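Local coordinates for cystathionine gamma-synthase (Xanthomonas oryzae pv. oryzae KACC 10331, PDB 6LD7), which probably makes cystathionine from an activated homoserine and cysteine in methionine biosynthesis, using pyridoxal 5'-phosphate as cofactor, at residues S42-D47 against D56-G61; D66-A71 against L251-L256; Q147-V152 against K175-L180; R264-N269 against F307-S312. The protein carries 1 engineered substitution. All blocks are in the same frame, centred on the assembly; numbering follows the deposited sequence.

Overall arrangement
Interactions 1, 2 and 4 are largely buried, whereas interaction 3 runs from the start of two inner strands of the sheet out to solvent. Each ties different elements. Interaction 1 pairs two arms of one loop near subunit boundaries through backbone bonds, and interaction 3 joins strands 151-155 and 180-184 in the same currency. Interaction 2 packs helix 63-76 on helix 246-256 with apolar side chains, while interaction 4 sets helix 259-277 against the start of strand 310-315 through a methyl contact and one hydrogen bond from a backbone N-H to a side-chain amide oxygen. Interactions 1 and 4 lie on opposite sides of the chain's centre, about 41 Å apart between centres; interactions 2 and 4 both reach the fourth subunit.

Interaction 1: S42-D47 against D56-G61; sequences SNFSFD and DYTRSG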
loop_
_atom_site.group_PDB
_atom_site.type_symbol
_atom_site.label_atom_id
_atom_site.label_comp_id
_atom_site.label_asym_id
_atom_site.label_seq_id
_atom_site.Cartn_x
_atom_site.Cartn_y
_atom_site.Cartn_z
ATOM N N SER C 42 2.860 -12.412 -7.473
ATOM C CA SER C 42 3.329 -12.521 -8.857
ATOM C C SER C 42 2.872 -13.873 -9.394
ATOM O O SER C 42 2.627 -13.966 -10.585
ATOM C CB SER C 42 4.847 -12.315 -8.944
ATOM O OG SER C 42 5.489 -13.250 -8.097
ATOM N N ASN C 43 2.915 -14.920 -8.557
ATOM C CA ASN C 43 2.625 -16.297 -9.000
ATOM C C ASN C 43 1.562 -16.951 -8.100
ATOM O O ASN C 43 1.194 -16.434 -6.983
ATOM C CB ASN C 43 3.961 -17.030 -9.172
ATOM C CG ASN C 43 4.769 -17.149 -7.897
ATOM O OD1 ASN C 43 4.515 -16.401 -6.926
ATOM N ND2 ASN C 43 5.773 -18.052 -7.928
ATOM N N PHE C 44 1.056 -18.037 -8.646
ATOM C CA PHE C 44 -0.054 -18.902 -8.173
ATOM C C PHE C 44 0.367 -20.378 -8.346
ATOM O O PHE C 44 0.933 -20.733 -9.374
ATOM C CB PHE C 44 -1.356 -18.568 -8.939
ATOM C CG PHE C 44 -1.753 -17.133 -8.910
ATOM C CD1 PHE C 44 -1.162 -16.216 -9.786
ATOM C CD2 PHE C 44 -2.643 -16.661 -7.976
ATOM C CE1 PHE C 44 -1.441 -14.857 -9.699
ATOM C CE2 PHE C 44 -2.936 -15.304 -7.904
ATOM C CZ PHE C 44 -2.368 -14.404 -8.768
ATOM N N SER C 45 0.122 -21.202 -7.321
ATOM C CA SER C 45 0.474 -22.621 -7.295
ATOM C C SER C 45 -0.409 -23.315 -8.327
ATOM O O SER C 45 -1.521 -22.788 -8.681
ATOM C CB SER C 45 0.313 -23.208 -5.910
ATOM O OG SER C 45 -1.053 -23.110 -5.497
ATOM N N PHE C 46 0.128 -24.383 -8.900
ATOM C CA PHE C 46 -0.638 -25.468 -9.555
ATOM C C PHE C 46 -1.417 -26.270 -8.505
ATOM O O PHE C 46 -1.015 -26.362 -7.342
ATOM C CB PHE C 46 0.301 -26.330 -10.362
ATOM C CG PHE C 46 0.585 -25.779 -11.720
ATOM C CD1 PHE C 46 0.942 -24.445 -11.871
ATOM C CD2 PHE C 46 0.461 -26.595 -12.842
ATOM C CE1 PHE C 46 1.118 -23.931 -13.159
ATOM C CE2 PHE C 46 0.623 -26.072 -14.122
ATOM C CZ PHE C 46 0.998 -24.756 -14.265
ATOM N N ASP C 47 -2.596 -26.758 -8.874
ATOM C CA ASP C 47 -3.416 -27.590 -7.958
ATOM C C ASP C 47 -3.030 -29.058 -8.176
ATOM O O ASP C 47 -3.784 -29.760 -8.873
ATOM C CB ASP C 47 -4.895 -27.355 -8.275
ATOM C CG ASP C 47 -5.833 -27.985 -7.255
ATOM O OD1 ASP C 47 -5.375 -28.327 -6.149
ATOM O OD2 ASP C 47 -7.023 -28.080 -7.565
ATOM N N ASP C 56 -2.127 -18.148 -13.001
ATOM C CA ASP C 56 -0.769 -18.755 -12.834
ATOM C C ASP C 56 0.288 -17.631 -12.621
ATOM O O ASP C 56 1.248 -17.844 -11.873
ATOM C CB ASP C 56 -0.443 -19.732 -13.980
ATOM C CG ASP C 56 -0.267 -19.000 -15.302
ATOM O OD1 ASP C 56 -1.111 -18.165 -15.637
ATOM O OD2 ASP C 56 0.791 -19.161 -15.908
ATOM N N TYR C 57 0.158 -16.479 -13.273
ATOM C CA TYR C 57 1.253 -15.457 -13.257
ATOM C C TYR C 57 0.676 -14.052 -13.470
ATOM O O TYR C 57 -0.004 -13.929 -14.580
ATOM C CB TYR C 57 2.277 -15.794 -14.373
ATOM C CG TYR C 57 3.575 -15.056 -14.238
ATOM C CD1 TYR C 57 4.409 -15.238 -13.124
ATOM C CD2 TYR C 57 3.932 -14.118 -15.198
ATOM C CE1 TYR C 57 5.615 -14.538 -12.994
ATOM C CE2 TYR C 57 5.097 -13.369 -15.054
ATOM C CZ TYR C 57 5.956 -13.598 -13.972
ATOM O OH TYR C 57 7.132 -12.905 -13.945
ATOM N N THR C 58 0.984 -13.059 -12.598
ATOM C CA THR C 58 0.293 -11.757 -12.648
ATOM C C THR C 58 0.521 -10.983 -13.960
ATOM O O THR C 58 -0.471 -10.358 -14.323
ATOM C CB THR C 58 0.196 -10.817 -11.427
ATOM O OG1 THR C 58 0.765 -9.475 -11.298
ATOM C CG2 THR C 58 -0.040 -11.625 -10.225
ATOM N N ARG C 59 1.609 -11.162 -14.719
ATOM C CA ARG C 59 1.836 -10.356 -15.943
ATOM C C ARG C 59 0.655 -10.704 -16.874
ATOM O O ARG C 59 0.154 -9.838 -17.594
ATOM C CB ARG C 59 3.167 -10.610 -16.660
ATOM C CG ARG C 59 3.108 -10.134 -18.119
ATOM C CD ARG C 59 4.406 -9.999 -18.818
ATOM N NE ARG C 59 5.416 -10.965 -18.394
ATOM C CZ ARG C 59 5.461 -12.248 -18.793
ATOM N NH1 ARG C 59 4.498 -12.693 -19.577
ATOM N NH2 ARG C 59 6.451 -13.079 -18.421
ATOM N N SER C 60 0.182 -11.943 -16.800
ATOM C CA SER C 60 -0.756 -12.519 -17.794
ATOM C C SER C 60 -2.254 -12.360 -17.329
ATOM O O SER C 60 -3.096 -11.933 -18.159
ATOM C CB SER C 60 -0.224 -13.915 -18.034
ATOM O OG SER C 60 -1.247 -14.813 -17.883
ATOM N N GLY C 61 -2.550 -12.520 -16.028
ATOM C CA GLY C 61 -3.880 -12.517 -15.383
ATOM C C GLY C 61 -3.699 -12.356 -13.853
ATOM O O GLY C 61 -2.784 -12.990 -13.246
HETATM O O HOH W 1 2.602 -20.538 -11.281
#
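Asp56 meets Phe44 through its backbone: Phe44 N donates to Asp56 O over 3.2 Å, in a bond bent to 138° at the hydrogen whose donor sits above the carbonyl plane. The same oxygen receives a CA-H...O contact from Asn43 CA at 3.5 Å. A water also donates to Asp56 O and to Phe44 O, linking the two carbonyls. Phe44 CG is anti to the carbonyl carbon (chi1 -54°), beside the backbone N; the ring has its edge to Asp56, and CD1 lies 3.5 Å from Asp56 C. Tyr57 forms a single backbone bridge with Asn43, and its ring atom CD1 comes within 3.4 Å of Ser42 O. Farther out, Tyr57 OH hydrogen-bonds to the lysine-pyridoxal phosphate side chain and to Thr208 OG1, both of the second subunit. Thr58 N closes the pairing on Ser42 O at 2.8 Å, a straighter bond of 161°. Its methyl CG2 meets the edge of the Phe44 ring, 3.6 Å from CE1, the two side chains crossing at about a right angle. Arg59 turns one guanidinium face to Tyr57 CE2, which stands 3.5 Å above the plane toward its rim, while NE hydrogen-bonds to the lysine-pyridoxal phosphate side chain of the second subunit. After it the chain curls back: Ser60 N and Gly61 N reach Tyr57 O from opposite faces of its plane. The bridged arms thus present Tyr57 and Arg59 to a neighbour's cofactor, as in the shared active sites of trans-sulfuration enzymes, which are built between two subunits.

Interaction 2: D66-A71 against L251-L256; sequences DLLGEA and LTLRGL
Leu68 and Leu253 form the middle of the contact, sliding past each other in opposite directions. In both, CG is anti to the backbone N (chi1 175° for Leu68), which sets it beside the carbonyl carbon; the CD1 methyls of Leu68 and Leu253 then meet at 3.9 Å. The two methyls of Leu253 divide their work: CD1 also approaches Ala71 CB, at 4.1 Å, whereas CD2 meets Leu67 CD1, likewise at 4.1 Å, where those two leucines cross at about a right angle. One turn farther along, Leu256 CD1 rests on Ala71 CB at 3.9 Å. Toward the beginning of 251-256 one hydroxyl enters the contact, with Leu68 CD2 lying 3.4 Å from Thr252 OG1. Across the contact this oxygen meets the Leu68 methyls; it is buried without a hydrogen-bonding partner in the model.

The backbones that hold these side chains are regular helix, with axes approaching to 9.8 Å. Beyond them, Pro36 packs on Leu67, Ala23 on Ala71 and Val217 on Thr252. Arg254, on the same helix as Leu253, forms a salt bridge through NE to Asp216 of the fourth subunit. The arrangement is apolar packing of two helices running in roughly the same direction and crossing at 34°, and it joins helix 63-76 to a helix at a subunit interface in this tetrameric pyridoxal phosphate enzyme.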
loop_
_atom_site.group_PDB
_atom_site.type_symbol
_atom_site.label_atom_id
_atom_site.label_comp_id
_atom_site.label_asym_id
_atom_site.label_seq_id
_atom_site.Cartn_x
_atom_site.Cartn_y
_atom_site.Cartn_z
ATOM N N ASP C 66 -8.341 -7.871 -12.804
ATOM C CA ASP C 66 -9.496 -8.364 -13.550
ATOM C C ASP C 66 -10.792 -7.804 -12.952
ATOM O O ASP C 66 -11.690 -7.582 -13.693
ATOM C CB ASP C 66 -9.560 -9.881 -13.560
ATOM C CG ASP C 66 -8.593 -10.459 -14.577
ATOM O OD1 ASP C 66 -8.016 -9.682 -15.351
ATOM O OD2 ASP C 66 -8.325 -11.636 -14.482
ATOM N N LEU C 67 -10.892 -7.580 -11.665
ATOM C CA LEU C 67 -12.114 -6.939 -11.136
ATOM C C LEU C 67 -12.259 -5.573 -11.764
ATOM O O LEU C 67 -13.326 -5.196 -11.942
ATOM C CB LEU C 67 -11.960 -6.704 -9.657
ATOM C CG LEU C 67 -12.700 -7.631 -8.743
ATOM C CD1 LEU C 67 -12.303 -7.237 -7.315
ATOM C CD2 LEU C 67 -14.190 -7.503 -8.984
ATOM N N LEU C 68 -11.171 -4.806 -11.875
ATOM C CA LEU C 68 -11.264 -3.473 -12.447
ATOM C C LEU C 68 -11.630 -3.605 -13.934
ATOM O O LEU C 68 -12.447 -2.836 -14.443
ATOM C CB LEU C 68 -9.970 -2.704 -12.210
ATOM C CG LEU C 68 -9.911 -1.345 -12.861
ATOM C CD1 LEU C 68 -10.970 -0.422 -12.251
ATOM C CD2 LEU C 68 -8.540 -0.700 -12.663
ATOM N N GLY C 69 -10.963 -4.508 -14.632
ATOM C CA GLY C 69 -11.330 -4.852 -16.011
ATOM C C GLY C 69 -12.796 -5.112 -16.213
ATOM O O GLY C 69 -13.411 -4.490 -17.120
ATOM N N GLU C 70 -13.342 -5.990 -15.397
ATOM C CA GLU C 70 -14.750 -6.357 -15.473
ATOM C C GLU C 70 -15.619 -5.165 -15.103
ATOM O O GLU C 70 -16.623 -4.945 -15.795
ATOM C CB GLU C 70 -15.121 -7.432 -14.477
ATOM C CG GLU C 70 -14.853 -8.814 -14.952
ATOM C CD GLU C 70 -14.910 -9.778 -13.737
ATOM O OE1 GLU C 70 -15.655 -9.453 -12.693
ATOM O OE2 GLU C 70 -14.142 -10.781 -13.756
ATOM N N ALA C 71 -15.295 -4.391 -14.063
ATOM C CA ALA C 71 -16.138 -3.212 -13.727
ATOM C C ALA C 71 -16.116 -2.217 -14.915
ATOM O O ALA C 71 -17.195 -1.738 -15.287
ATOM C CB ALA C 71 -15.691 -2.507 -12.497
ATOM N N LEU C 251 -6.386 0.697 -5.949
ATOM C CA LEU C 251 -6.676 2.116 -5.672
ATOM C C LEU C 251 -7.662 2.658 -6.731
ATOM O O LEU C 251 -8.505 3.504 -6.383
ATOM C CB LEU C 251 -5.391 2.923 -5.734
ATOM C CG LEU C 251 -4.542 2.948 -4.460
ATOM C CD1 LEU C 251 -3.467 3.980 -4.633
ATOM C CD2 LEU C 251 -5.425 3.257 -3.224
ATOM N N THR C 252 -7.529 2.249 -7.976
ATOM C CA THR C 252 -8.438 2.721 -9.053
ATOM C C THR C 252 -9.842 2.185 -8.927
ATOM O O THR C 252 -10.711 2.989 -9.033
ATOM C CB THR C 252 -7.914 2.795 -10.495
ATOM O OG1 THR C 252 -8.747 2.580 -11.663
ATOM C CG2 THR C 252 -6.477 2.563 -10.633
ATOM N N LEU C 253 -10.044 0.952 -8.546
ATOM C CA LEU C 253 -11.386 0.491 -8.242
ATOM C C LEU C 253 -11.933 1.286 -7.036
ATOM O O LEU C 253 -13.146 1.710 -7.040
ATOM C CB LEU C 253 -11.303 -0.999 -7.980
ATOM C CG LEU C 253 -12.637 -1.683 -7.974
ATOM C CD1 LEU C 253 -13.307 -1.603 -9.323
ATOM C CD2 LEU C 253 -12.464 -3.120 -7.547
ATOM N N ARG C 254 -11.127 1.529 -6.029
ATOM C CA ARG C 254 -11.584 2.371 -4.905
ATOM C C ARG C 254 -12.074 3.734 -5.419
ATOM O O ARG C 254 -13.160 4.208 -5.036
ATOM C CB ARG C 254 -10.461 2.545 -3.910
ATOM C CG ARG C 254 -10.926 3.059 -2.553
ATOM C CD ARG C 254 -9.722 3.315 -1.674
ATOM N NE ARG C 254 -9.948 3.330 -0.255
ATOM C CZ ARG C 254 -9.995 4.413 0.488
ATOM N NH1 ARG C 254 -9.791 5.612 -0.026
ATOM N NH2 ARG C 254 -10.027 4.279 1.779
ATOM N N GLY C 255 -11.282 4.399 -6.248
ATOM C CA GLY C 255 -11.750 5.663 -6.800
ATOM C C GLY C 255 -13.017 5.510 -7.634
ATOM O O GLY C 255 -13.869 6.368 -7.503
ATOM N N LEU C 256 -13.167 4.455 -8.438
ATOM C CA LEU C 256 -14.325 4.271 -9.336
ATOM C C LEU C 256 -15.598 4.330 -8.524
ATOM O O LEU C 256 -16.674 4.626 -9.110
ATOM C CB LEU C 256 -14.312 2.875 -9.922
ATOM C CG LEU C 256 -14.744 2.623 -11.321
ATOM C CD1 LEU C 256 -15.085 1.183 -11.560
ATOM C CD2 LEU C 256 -15.668 3.585 -11.948
#

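Interaction 3: Q147-V152 against K175-L180; sequences QSPKLV and KKVGAL
Leu151 and Leu180 stand at the tight end of the contact, paired as parallel strand neighbours. Leu180 is held through both its N-H and its C=O, which face the same strand and straddle Leu151: its N donates to Lys150 O at 3.0 Å, from above the carbonyl plane, and its O accepts from Val152 N at 2.8 Å, in the carbonyl plane. Leu151 CA adds a CA-H...O contact to Leu180 O. Leu151 CG lies anti to the backbone N (chi1 179°), and CD1 reaches Leu180 CB at 4.0 Å, while Val98 of helix 87-98 packs on both leucines. The buried Ala179 belongs here too, its CB 3.4 Å from Pro149 O.

On the solvent side the fit relaxes. Pro149 CD and the exposed Val177 CG2 are 4.4 Å apart. The partly exposed Lys150 chain lies beside Leu180, pointing the same way, with CE 4.0 Å from Leu180 CD1 and NZ weakly bonded to Val98 O. Gly178, with positive phi, is the C-prime residue of the Schellman motif ending helix 167-176, the connection of a beta-alpha-beta crossover. The register is therefore set by the two directional backbone bonds, and the apolar contacts lengthen toward the exposed Val177.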
loop_
_atom_site.group_PDB
_atom_site.type_symbol
_atom_site.label_atom_id
_atom_site.label_comp_id
_atom_site.label_asym_id
_atom_site.label_seq_id
_atom_site.Cartn_x
_atom_site.Cartn_y
_atom_site.Cartn_z
ATOM N N GLN C 147 -9.398 6.027 -48.573
ATOM C CA GLN C 147 -8.100 5.328 -48.544
ATOM C C GLN C 147 -8.250 3.950 -47.855
ATOM O O GLN C 147 -7.290 3.265 -47.794
ATOM C CB GLN C 147 -7.062 6.298 -47.946
ATOM C CG GLN C 147 -6.845 7.517 -48.852
ATOM C CD GLN C 147 -6.018 8.626 -48.220
ATOM O OE1 GLN C 147 -6.525 9.697 -47.842
ATOM N NE2 GLN C 147 -4.718 8.421 -48.080
ATOM N N SER C 148 -9.431 3.483 -47.462
ATOM C CA SER C 148 -9.638 2.159 -46.828
ATOM C C SER C 148 -8.768 2.006 -45.588
ATOM O O SER C 148 -7.984 1.109 -45.512
ATOM C CB SER C 148 -9.335 1.057 -47.777
ATOM O OG SER C 148 -10.328 1.031 -48.761
ATOM N N PRO C 149 -8.866 2.825 -44.539
ATOM C CA PRO C 149 -7.979 2.688 -43.388
ATOM C C PRO C 149 -8.351 1.455 -42.574
ATOM O O PRO C 149 -9.474 0.965 -42.649
ATOM C CB PRO C 149 -8.205 4.000 -42.612
ATOM C CG PRO C 149 -9.597 4.435 -43.008
ATOM C CD PRO C 149 -9.826 3.911 -44.416
ATOM N N LYS C 150 -7.428 0.953 -41.752
ATOM C CA LYS C 150 -7.764 -0.200 -40.895
ATOM C C LYS C 150 -8.493 0.294 -39.649
ATOM O O LYS C 150 -9.324 -0.440 -39.062
ATOM C CB LYS C 150 -6.469 -0.897 -40.498
ATOM C CG LYS C 150 -6.668 -2.121 -39.635
ATOM C CD LYS C 150 -7.198 -3.247 -40.456
ATOM C CE LYS C 150 -7.838 -4.239 -39.540
ATOM N NZ LYS C 150 -6.794 -5.172 -39.166
ATOM N N LEU C 151 -8.081 1.435 -39.127
ATOM C CA LEU C 151 -8.520 1.845 -37.777
ATOM C C LEU C 151 -8.695 3.334 -37.833
ATOM O O LEU C 151 -7.798 3.982 -38.400
ATOM C CB LEU C 151 -7.405 1.480 -36.752
ATOM C CG LEU C 151 -7.663 1.841 -35.293
ATOM C CD1 LEU C 151 -8.908 1.131 -34.829
ATOM C CD2 LEU C 151 -6.461 1.397 -34.430
ATOM N N VAL C 152 -9.711 3.821 -37.140
ATOM C CA VAL C 152 -9.980 5.266 -36.953
ATOM C C VAL C 152 -10.059 5.536 -35.479
ATOM O O VAL C 152 -10.816 4.863 -34.806
ATOM C CB VAL C 152 -11.314 5.658 -37.611
ATOM C CG1 VAL C 152 -11.617 7.109 -37.339
ATOM C CG2 VAL C 152 -11.305 5.334 -39.063
ATOM N N LYS C 175 -17.539 1.936 -40.589
ATOM C CA LYS C 175 -17.989 0.550 -40.805
ATOM C C LYS C 175 -18.276 0.286 -42.295
ATOM O O LYS C 175 -18.052 -0.789 -42.729
ATOM C CB LYS C 175 -19.297 0.322 -40.053
ATOM C CG LYS C 175 -19.067 0.284 -38.579
ATOM C CD LYS C 175 -20.184 -0.230 -37.769
ATOM C CE LYS C 175 -19.560 -0.793 -36.506
ATOM N NZ LYS C 175 -20.596 -0.951 -35.499
ATOM N N LYS C 176 -18.822 1.239 -43.027
ATOM C CA LYS C 176 -19.130 1.050 -44.459
ATOM C C LYS C 176 -17.861 0.768 -45.244
ATOM O O LYS C 176 -17.987 0.138 -46.226
ATOM C CB LYS C 176 -19.781 2.298 -45.058
ATOM C CG LYS C 176 -20.609 2.090 -46.320
ATOM C CD LYS C 176 -21.757 3.083 -46.383
ATOM C CE LYS C 176 -22.392 3.250 -45.008
ATOM N NZ LYS C 176 -23.848 3.521 -45.091
ATOM N N VAL C 177 -16.686 1.254 -44.867
ATOM C CA VAL C 177 -15.438 0.905 -45.605
ATOM C C VAL C 177 -14.675 -0.189 -44.844
ATOM O O VAL C 177 -13.533 -0.447 -45.164
ATOM C CB VAL C 177 -14.563 2.155 -45.869
ATOM C CG1 VAL C 177 -15.308 3.233 -46.659
ATOM C CG2 VAL C 177 -14.026 2.756 -44.588
ATOM N N GLY C 178 -15.262 -0.827 -43.852
ATOM C CA GLY C 178 -14.612 -1.951 -43.139
ATOM C C GLY C 178 -13.547 -1.482 -42.154
ATOM O O GLY C 178 -12.766 -2.258 -41.818
ATOM N N ALA C 179 -13.536 -0.251 -41.681
ATOM C CA ALA C 179 -12.573 0.223 -40.658
ATOM C C ALA C 179 -13.127 -0.058 -39.267
ATOM O O ALA C 179 -14.352 0.143 -39.033
ATOM C CB ALA C 179 -12.299 1.690 -40.875
ATOM N N LEU C 180 -12.242 -0.461 -38.361
ATOM C CA LEU C 180 -12.530 -0.510 -36.922
ATOM C C LEU C 180 -12.420 0.913 -36.356
ATOM O O LEU C 180 -11.659 1.760 -36.903
ATOM C CB LEU C 180 -11.562 -1.471 -36.240
ATOM C CG LEU C 180 -11.553 -2.878 -36.800
ATOM C CD1 LEU C 180 -10.272 -3.540 -36.413
ATOM C CD2 LEU C 180 -12.725 -3.669 -36.267
#

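Interaction 4: R264-N269 against F307-S312; sequences RVHQEN and FGAMMS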
loop_
_atom_site.group_PDB
_atom_site.type_symbol
_atom_site.label_atom_id
_atom_site.label_comp_id
_atom_site.label_asym_id
_atom_site.label_seq_id
_atom_site.Cartn_x
_atom_site.Cartn_y
_atom_site.Cartn_z
ATOM N N ARG C 264 -21.354 14.337 -10.131
ATOM C CA ARG C 264 -22.509 15.244 -9.831
ATOM C C ARG C 264 -21.982 16.583 -9.327
ATOM O O ARG C 264 -22.433 17.597 -9.795
ATOM C CB ARG C 264 -23.410 14.681 -8.761
ATOM C CG ARG C 264 -24.175 13.439 -9.232
ATOM C CD ARG C 264 -24.766 12.991 -7.918
ATOM N NE ARG C 264 -25.371 11.701 -7.980
ATOM C CZ ARG C 264 -26.581 11.424 -7.523
ATOM N NH1 ARG C 264 -27.336 12.372 -7.053
ATOM N NH2 ARG C 264 -27.052 10.206 -7.628
ATOM N N VAL C 265 -20.972 16.589 -8.474
ATOM C CA VAL C 265 -20.443 17.864 -7.940
ATOM C C VAL C 265 -19.589 18.528 -9.028
ATOM O O VAL C 265 -19.675 19.748 -9.176
ATOM C CB VAL C 265 -19.687 17.638 -6.636
ATOM C CG1 VAL C 265 -19.119 18.962 -6.142
ATOM C CG2 VAL C 265 -20.563 16.962 -5.611
ATOM N N HIS C 266 -18.707 17.766 -9.733
ATOM C CA HIS C 266 -17.842 18.351 -10.759
ATOM C C HIS C 266 -18.769 19.147 -11.709
ATOM O O HIS C 266 -18.446 20.266 -12.118
ATOM C CB HIS C 266 -17.135 17.246 -11.598
ATOM C CG HIS C 266 -15.953 16.587 -10.981
ATOM N ND1 HIS C 266 -14.773 17.270 -10.791
ATOM C CD2 HIS C 266 -15.710 15.293 -10.715
ATOM C CE1 HIS C 266 -13.905 16.430 -10.286
ATOM N NE2 HIS C 266 -14.429 15.206 -10.261
ATOM N N GLN C 267 -19.846 18.528 -12.162
ATOM C CA GLN C 267 -20.677 19.170 -13.235
ATOM C C GLN C 267 -21.498 20.360 -12.682
ATOM O O GLN C 267 -21.672 21.379 -13.418
ATOM C CB GLN C 267 -21.553 18.120 -13.891
ATOM C CG GLN C 267 -20.748 17.173 -14.749
ATOM C CD GLN C 267 -21.636 16.227 -15.514
ATOM O OE1 GLN C 267 -21.743 16.272 -16.759
ATOM N NE2 GLN C 267 -22.278 15.351 -14.768
ATOM N N GLU C 268 -21.948 20.291 -11.442
ATOM C CA GLU C 268 -22.590 21.456 -10.771
ATOM C C GLU C 268 -21.603 22.628 -10.741
ATOM O O GLU C 268 -21.954 23.737 -11.135
ATOM C CB GLU C 268 -23.031 21.080 -9.367
ATOM C CG GLU C 268 -23.703 22.221 -8.676
ATOM C CD GLU C 268 -24.112 22.043 -7.200
ATOM O OE1 GLU C 268 -24.349 23.071 -6.489
ATOM O OE2 GLU C 268 -24.275 20.906 -6.773
ATOM N N ASN C 269 -20.354 22.365 -10.401
ATOM C CA ASN C 269 -19.329 23.430 -10.324
ATOM C C ASN C 269 -19.053 23.990 -11.718
ATOM O O ASN C 269 -18.970 25.211 -11.871
ATOM C CB ASN C 269 -18.038 22.924 -9.691
ATOM C CG ASN C 269 -18.201 22.738 -8.198
ATOM O OD1 ASN C 269 -19.150 23.287 -7.584
ATOM N ND2 ASN C 269 -17.236 22.046 -7.607
ATOM N N PHE C 307 -22.406 17.440 -19.548
ATOM C CA PHE C 307 -21.428 18.229 -20.359
ATOM C C PHE C 307 -20.025 18.136 -19.737
ATOM O O PHE C 307 -19.114 18.716 -20.288
ATOM C CB PHE C 307 -21.983 19.642 -20.416
ATOM C CG PHE C 307 -23.275 19.727 -21.172
ATOM C CD1 PHE C 307 -23.274 19.423 -22.534
ATOM C CD2 PHE C 307 -24.447 20.158 -20.567
ATOM C CE1 PHE C 307 -24.430 19.554 -23.282
ATOM C CE2 PHE C 307 -25.613 20.265 -21.319
ATOM C CZ PHE C 307 -25.599 19.929 -22.666
ATOM N N GLY C 308 -19.880 17.600 -18.516
ATOM C CA GLY C 308 -18.554 17.370 -17.953
ATOM C C GLY C 308 -18.048 18.575 -17.254
ATOM O O GLY C 308 -18.852 19.440 -16.840
ATOM N N ALA C 309 -16.761 18.559 -16.963
ATOM C CA ALA C 309 -16.181 19.534 -16.031
ATOM C C ALA C 309 -14.824 20.026 -16.532
ATOM O O ALA C 309 -14.092 20.632 -15.757
ATOM C CB ALA C 309 -16.154 18.923 -14.657
ATOM N N MET C 310 -14.483 19.779 -17.781
ATOM C CA MET C 310 -13.333 20.452 -18.449
ATOM C C MET C 310 -13.864 21.638 -19.244
ATOM O O MET C 310 -14.865 21.522 -19.925
ATOM C CB MET C 310 -12.616 19.525 -19.432
ATOM C CG MET C 310 -12.074 18.226 -18.785
ATOM S SD MET C 310 -10.853 18.558 -17.471
ATOM C CE MET C 310 -9.669 19.425 -18.534
ATOM N N MET C 311 -13.149 22.724 -19.179
ATOM C CA MET C 311 -13.413 23.874 -20.037
ATOM C C MET C 311 -12.131 24.692 -20.189
ATOM O O MET C 311 -11.162 24.563 -19.396
ATOM C CB MET C 311 -14.554 24.728 -19.452
ATOM C CG MET C 311 -14.176 25.577 -18.315
ATOM S SD MET C 311 -15.643 26.541 -17.703
ATOM C CE MET C 311 -16.720 25.205 -17.192
ATOM N N SER C 312 -12.133 25.486 -21.229
ATOM C CA SER C 312 -11.103 26.498 -21.524
ATOM C C SER C 312 -11.753 27.844 -21.742
ATOM O O SER C 312 -12.892 27.877 -22.171
ATOM C CB SER C 312 -10.292 26.073 -22.749
ATOM O OG SER C 312 -9.564 24.931 -22.398
#
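Gln267 on helix 259-277 and Ala309, just before strand 310-315, bring their CA atoms to 5.3 Å, at the point where a loop leads into the strand. The motif is a helix packed against a mixed beta sheet, part of an alpha/beta arrangement that includes strands 283-287, 310-315 and 370-374. Gly308, with phi 87°, makes the bend before the strand.

Ala309 aims its methyl at the helix: CB lies 3.6 Å from His266 CB. The imidazole beyond leads away, held by ND1 bonding to Ile375 O and by an edge-to-face meeting with Tyr210. Ala309 is itself backbone-bonded to Ile375, so helix and strand are referred to the same neighbouring residue. Two residues on, Met311 packs on Ala270, Ile273 and Ala274 of the same helix.

The polar link comes from Gln267, a partly exposed residue. CG is anti to the carbonyl carbon (chi1 -71°), and the chain runs extended beyond it, passing Gly308 with CG 3.6 Å from Gly308 O. The amide turns its oxygen to the loop backbone. Gly308 N donates to Gln267 OE1 at 2.9 Å, in the carbonyl plane on a lone pair, with 155° at the hydrogen. Phe307 N is only 3.1 Å from the same Gln267 OE1, yet its angle is too poor for a hydrogen bond.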